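Local coordinates for protein sulfate transporter/antisigma-factor antagonist STAS (Planctomyces limnophilus, PDB 3T6O) that probably acts as an anti-sigma factor antagonist, a single-domain STAS protein of the kind that relieves sigma factors of their inhibitors, at residues M4-R8 against S19-F24; I35-L40 against L68-G72. One frame throughout, in Å; residues are numbered along the deposited sequence. Where two conformers were deposited one is given.

Both contacts belong to one STAS domain and follow one another along the chain: contact 1 is complete by residue 24, before contact 2 opens at residue 35. Contact 1 (4-8 with 19-24) lies at the edge of the mixed sheet, where strands 8-12 and 15-19 fray into loops; contact 2 (35-40 with 68-72) packs helix 29-41 against helix 63-76. Their centres lie about 13 Å apart, yet they touch. Asp6 OD2 lies 2.5 Å from Thr38 OG1, a probable hydrogen bond, Ile7 CD1 packs 3.6 Å from Phe39 CA, and Phe24 CZ lies 3.7 Å from Ile35 CG2. Helix 29-41 is thus shared: Ile35 and Phe39 meet contact 1 and also pack against helix 63-76.

Contact 1 of 2, residues M4-R8 against S19-F24; sequences MADIR and SFPAVF
The two segments run antiparallel, with both backbones mostly extended from Ala5 to Arg8 and from Ser19 to Pro21, and CA atoms of Arg8 and Ser19 5.2 Å apart. Ser19 makes the one beta bridge, a hydrogen-bonded pair: Arg8 N donates to Ser19 O (2.8 Å) and Ser19 N to Arg8 O (2.9 Å). A water donates to Arg8 O at 3.0 Å and hydrogen-bonds Ser19 OG at 2.5 Å. At Phe20, chi1 m, the CA-to-CB bond points away from the partner, but the ring swings back so that CE2 meets Ile7 CG2 at 3.5 Å. Pro21 breaks the pairing; its CG presses to 3.1 Å from Asp6 O. The chain then turns, Pro21 O accepting from Phe24 N (2.9 Å). Val23, chi1 p, brings CG1 within 3.4 Å of Ala5 CB, and Phe24, chi1 m, puts CZ 3.8 Å from the same CB, with the carbonyl oxygens of Ala5 and Asp6 at its ring edge. The arrangement is the open end of the hairpin formed by strands 8-12 and 15-19, pairing giving way to side-chain packing. Ile7 and Phe24 both reach helix 29-41, on Phe39 and Ile35 respectively, and strand 15-19 continues the sheet to strand 50-54.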
# COMPACT_ATOMS: atom_id res chain seq x y z
N MSE A 4 -0.41 15.90 23.92
CA MSE A 4 -0.24 15.76 22.46
C MSE A 4 -1.44 16.31 21.64
O MSE A 4 -2.60 15.97 21.90
CB MSE A 4 0.10 14.29 22.09
CG MSE A 4 1.24 14.10 21.04
SE MSE A 4 3.01 14.88 21.54
CE MSE A 4 2.81 16.63 20.57
N ALA A 5 -1.17 17.16 20.66
CA ALA A 5 -2.23 17.75 19.86
C ALA A 5 -3.00 16.67 19.07
O ALA A 5 -2.47 15.60 18.75
CB ALA A 5 -1.65 18.79 18.92
N ASP A 6 -4.25 16.94 18.76
CA ASP A 6 -5.05 15.97 18.03
C ASP A 6 -6.03 16.72 17.14
O ASP A 6 -6.21 17.92 17.30
CB ASP A 6 -5.76 15.05 19.02
CG ASP A 6 -6.15 13.69 18.42
OD1 ASP A 6 -5.80 13.38 17.24
OD2 ASP A 6 -6.84 12.95 19.14
N ILE A 7 -6.61 16.04 16.15
CA ILE A 7 -7.68 16.65 15.39
C ILE A 7 -8.81 16.94 16.36
O ILE A 7 -8.82 16.40 17.43
CB ILE A 7 -8.21 15.75 14.24
CG1 ILE A 7 -8.51 14.34 14.74
CG2 ILE A 7 -7.25 15.78 13.04
CD1 ILE A 7 -9.28 13.48 13.76
N ARG A 8 -9.74 17.79 15.97
CA ARG A 8 -10.98 17.90 16.72
C ARG A 8 -12.14 17.39 15.90
O ARG A 8 -12.24 17.59 14.69
CB ARG A 8 -11.23 19.28 17.29
CG ARG A 8 -10.89 20.45 16.42
CD ARG A 8 -11.63 21.73 16.92
NE ARG A 8 -11.71 22.77 15.88
CZ ARG A 8 -12.82 23.03 15.20
NH1 ARG A 8 -12.83 23.98 14.27
NH2 ARG A 8 -13.91 22.32 15.46
N SER A 19 -11.54 18.67 12.04
CA SER A 19 -10.82 19.93 11.89
C SER A 19 -9.45 19.83 12.55
O SER A 19 -9.23 18.97 13.44
CB SER A 19 -11.59 21.08 12.59
OG SER A 19 -13.00 21.02 12.37
N PHE A 20 -8.57 20.75 12.17
CA PHE A 20 -7.19 20.75 12.60
C PHE A 20 -6.79 21.98 13.41
O PHE A 20 -6.96 23.08 12.96
CB PHE A 20 -6.31 20.66 11.35
CG PHE A 20 -6.56 19.41 10.58
CD1 PHE A 20 -7.66 19.31 9.77
CD2 PHE A 20 -5.74 18.32 10.75
CE1 PHE A 20 -7.95 18.15 9.14
CE2 PHE A 20 -6.02 17.14 10.11
CZ PHE A 20 -7.12 17.05 9.30
N PRO A 21 -6.20 21.78 14.58
CA PRO A 21 -5.57 22.89 15.34
C PRO A 21 -4.41 23.51 14.62
O PRO A 21 -3.73 22.83 13.87
CB PRO A 21 -5.05 22.21 16.61
CG PRO A 21 -5.85 20.98 16.77
CD PRO A 21 -6.45 20.60 15.42
N ALA A 22 -4.17 24.79 14.88
CA ALA A 22 -3.03 25.55 14.33
C ALA A 22 -1.67 24.84 14.35
O ALA A 22 -0.88 24.99 13.41
CB ALA A 22 -2.91 26.95 15.03
N VAL A 23 -1.39 24.03 15.37
CA VAL A 23 -0.13 23.29 15.39
C VAL A 23 0.06 22.30 14.21
O VAL A 23 1.19 21.83 13.96
CB VAL A 23 0.05 22.52 16.74
CG1 VAL A 23 -0.77 21.21 16.74
CG2 VAL A 23 1.54 22.25 17.02
N PHE A 24 -1.02 21.95 13.50
CA PHE A 24 -0.95 21.06 12.33
C PHE A 24 -0.92 21.79 10.98
O PHE A 24 -1.59 21.37 10.05
CB PHE A 24 -2.15 20.10 12.32
CG PHE A 24 -2.14 19.10 13.42
CD1 PHE A 24 -1.06 18.25 13.60
CD2 PHE A 24 -3.20 19.00 14.28
CE1 PHE A 24 -1.05 17.33 14.62
CE2 PHE A 24 -3.19 18.08 15.31
CZ PHE A 24 -2.13 17.25 15.47
O HOH W 1 -14.37 19.61 13.91

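Contact 2 of 2, residues I35-L40 against L68-G72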
# COMPACT_ATOMS: atom_id res chain seq x y z
N ILE A 35 -2.69 11.51 14.64
CA ILE A 35 -4.12 11.76 14.52
C ILE A 35 -4.90 10.55 14.01
O ILE A 35 -6.13 10.58 14.01
CB ILE A 35 -4.41 12.96 13.58
CG1 ILE A 35 -4.08 12.63 12.12
CG2 ILE A 35 -3.65 14.20 14.06
CD1 ILE A 35 -4.38 13.80 11.12
N ALA A 36 -4.19 9.49 13.61
CA ALA A 36 -4.81 8.37 12.87
C ALA A 36 -5.89 7.71 13.67
O ALA A 36 -6.99 7.46 13.16
CB ALA A 36 -3.75 7.33 12.46
N SER A 37 -5.59 7.48 14.94
CA SER A 37 -6.49 6.80 15.85
C SER A 37 -7.83 7.55 16.10
O SER A 37 -8.92 6.98 15.99
CB SER A 37 -5.74 6.50 17.14
OG SER A 37 -6.62 5.99 18.10
N THR A 38 -7.75 8.82 16.41
CA THR A 38 -8.95 9.63 16.59
C THR A 38 -9.72 9.71 15.26
O THR A 38 -10.92 9.55 15.23
CB THR A 38 -8.56 11.03 17.15
OG1 THR A 38 -7.90 10.81 18.38
CG2 THR A 38 -9.75 11.93 17.43
N PHE A 39 -9.00 9.92 14.16
CA PHE A 39 -9.62 10.01 12.88
C PHE A 39 -10.40 8.76 12.49
O PHE A 39 -11.60 8.82 12.11
CB PHE A 39 -8.55 10.33 11.84
CG PHE A 39 -9.06 10.35 10.46
CD1 PHE A 39 -9.81 11.42 10.00
CD2 PHE A 39 -8.80 9.30 9.59
CE1 PHE A 39 -10.30 11.45 8.69
CE2 PHE A 39 -9.28 9.33 8.27
CZ PHE A 39 -10.05 10.39 7.83
N LEU A 40 -9.74 7.61 12.59
CA LEU A 40 -10.37 6.36 12.19
C LEU A 40 -11.53 6.01 13.13
O LEU A 40 -12.55 5.52 12.69
CB LEU A 40 -9.35 5.21 12.06
CG LEU A 40 -8.31 5.35 10.93
CD1 LEU A 40 -7.38 4.17 10.97
CD2 LEU A 40 -8.97 5.42 9.57
N LEU A 68 -4.05 8.31 4.81
CA LEU A 68 -4.99 8.25 5.96
C LEU A 68 -6.42 8.54 5.53
O LEU A 68 -7.34 7.84 5.92
CB LEU A 68 -4.62 9.24 7.05
CG LEU A 68 -5.47 9.18 8.35
CD1 LEU A 68 -5.49 7.78 9.00
CD2 LEU A 68 -4.91 10.21 9.32
N LEU A 69 -6.61 9.60 4.76
CA LEU A 69 -7.95 9.99 4.30
C LEU A 69 -8.65 8.82 3.55
O LEU A 69 -9.87 8.56 3.73
CB LEU A 69 -7.88 11.25 3.47
CG LEU A 69 -7.57 12.65 4.09
CD1 LEU A 69 -7.78 13.76 3.06
CD2 LEU A 69 -8.40 12.94 5.29
N VAL A 70 -7.86 8.09 2.77
CA VAL A 70 -8.35 6.96 1.96
C VAL A 70 -8.80 5.85 2.92
O VAL A 70 -9.81 5.21 2.69
CB VAL A 70 -7.29 6.51 0.94
CG1 VAL A 70 -7.60 5.15 0.33
CG2 VAL A 70 -7.13 7.60 -0.21
N ARG A 71 -8.08 5.66 4.01
CA ARG A 71 -8.48 4.68 5.02
C ARG A 71 -9.81 5.04 5.64
O ARG A 71 -10.63 4.15 5.91
CB ARG A 71 -7.43 4.49 6.12
CG ARG A 71 -6.13 3.95 5.63
CD ARG A 71 -5.08 3.96 6.76
NE ARG A 71 -5.42 2.98 7.75
CZ ARG A 71 -4.91 2.89 8.98
NH1 ARG A 71 -4.01 3.77 9.40
NH2 ARG A 71 -5.29 1.89 9.78
N GLY A 72 -10.00 6.31 5.91
CA GLY A 72 -11.27 6.80 6.46
C GLY A 72 -12.36 6.60 5.43
O GLY A 72 -13.42 6.04 5.73
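Leu68 has the most surface covered here, and it is a knob into a hole: its side chain sits among Ile35, Ala36, Phe39 and Leu40, with CD2 3.8 Å from Ile35 CG1 and CD1 3.9 Å from Ala36 CB. Phe39, chi1 t, reaches across to the other helix, its CD2 3.6 Å from Leu68 CG, CZ 4.0 Å from Leu69 CD2 and CE2 3.7 Å from Gly72 CA. Glycine makes the room for that ring, since a CB at 72 would lie 2.6 Å from Phe39 CZ. Leu40 lays CD1 over one face of the Arg71 guanidinium, 3.3 Å from NH2, while Arg71 NE makes a salt bridge to Glu95 of a neighbouring subunit. The segment axes approach to 10.2 Å and cross at -23°, nearly parallel, as expected of adjacent helices on one face of an alpha/beta sheet such as that of STAS domains. Helices 29-41 and 63-76 lie side by side there, and Phe39 and Leu69 both rest on Ile53 of strand 50-54.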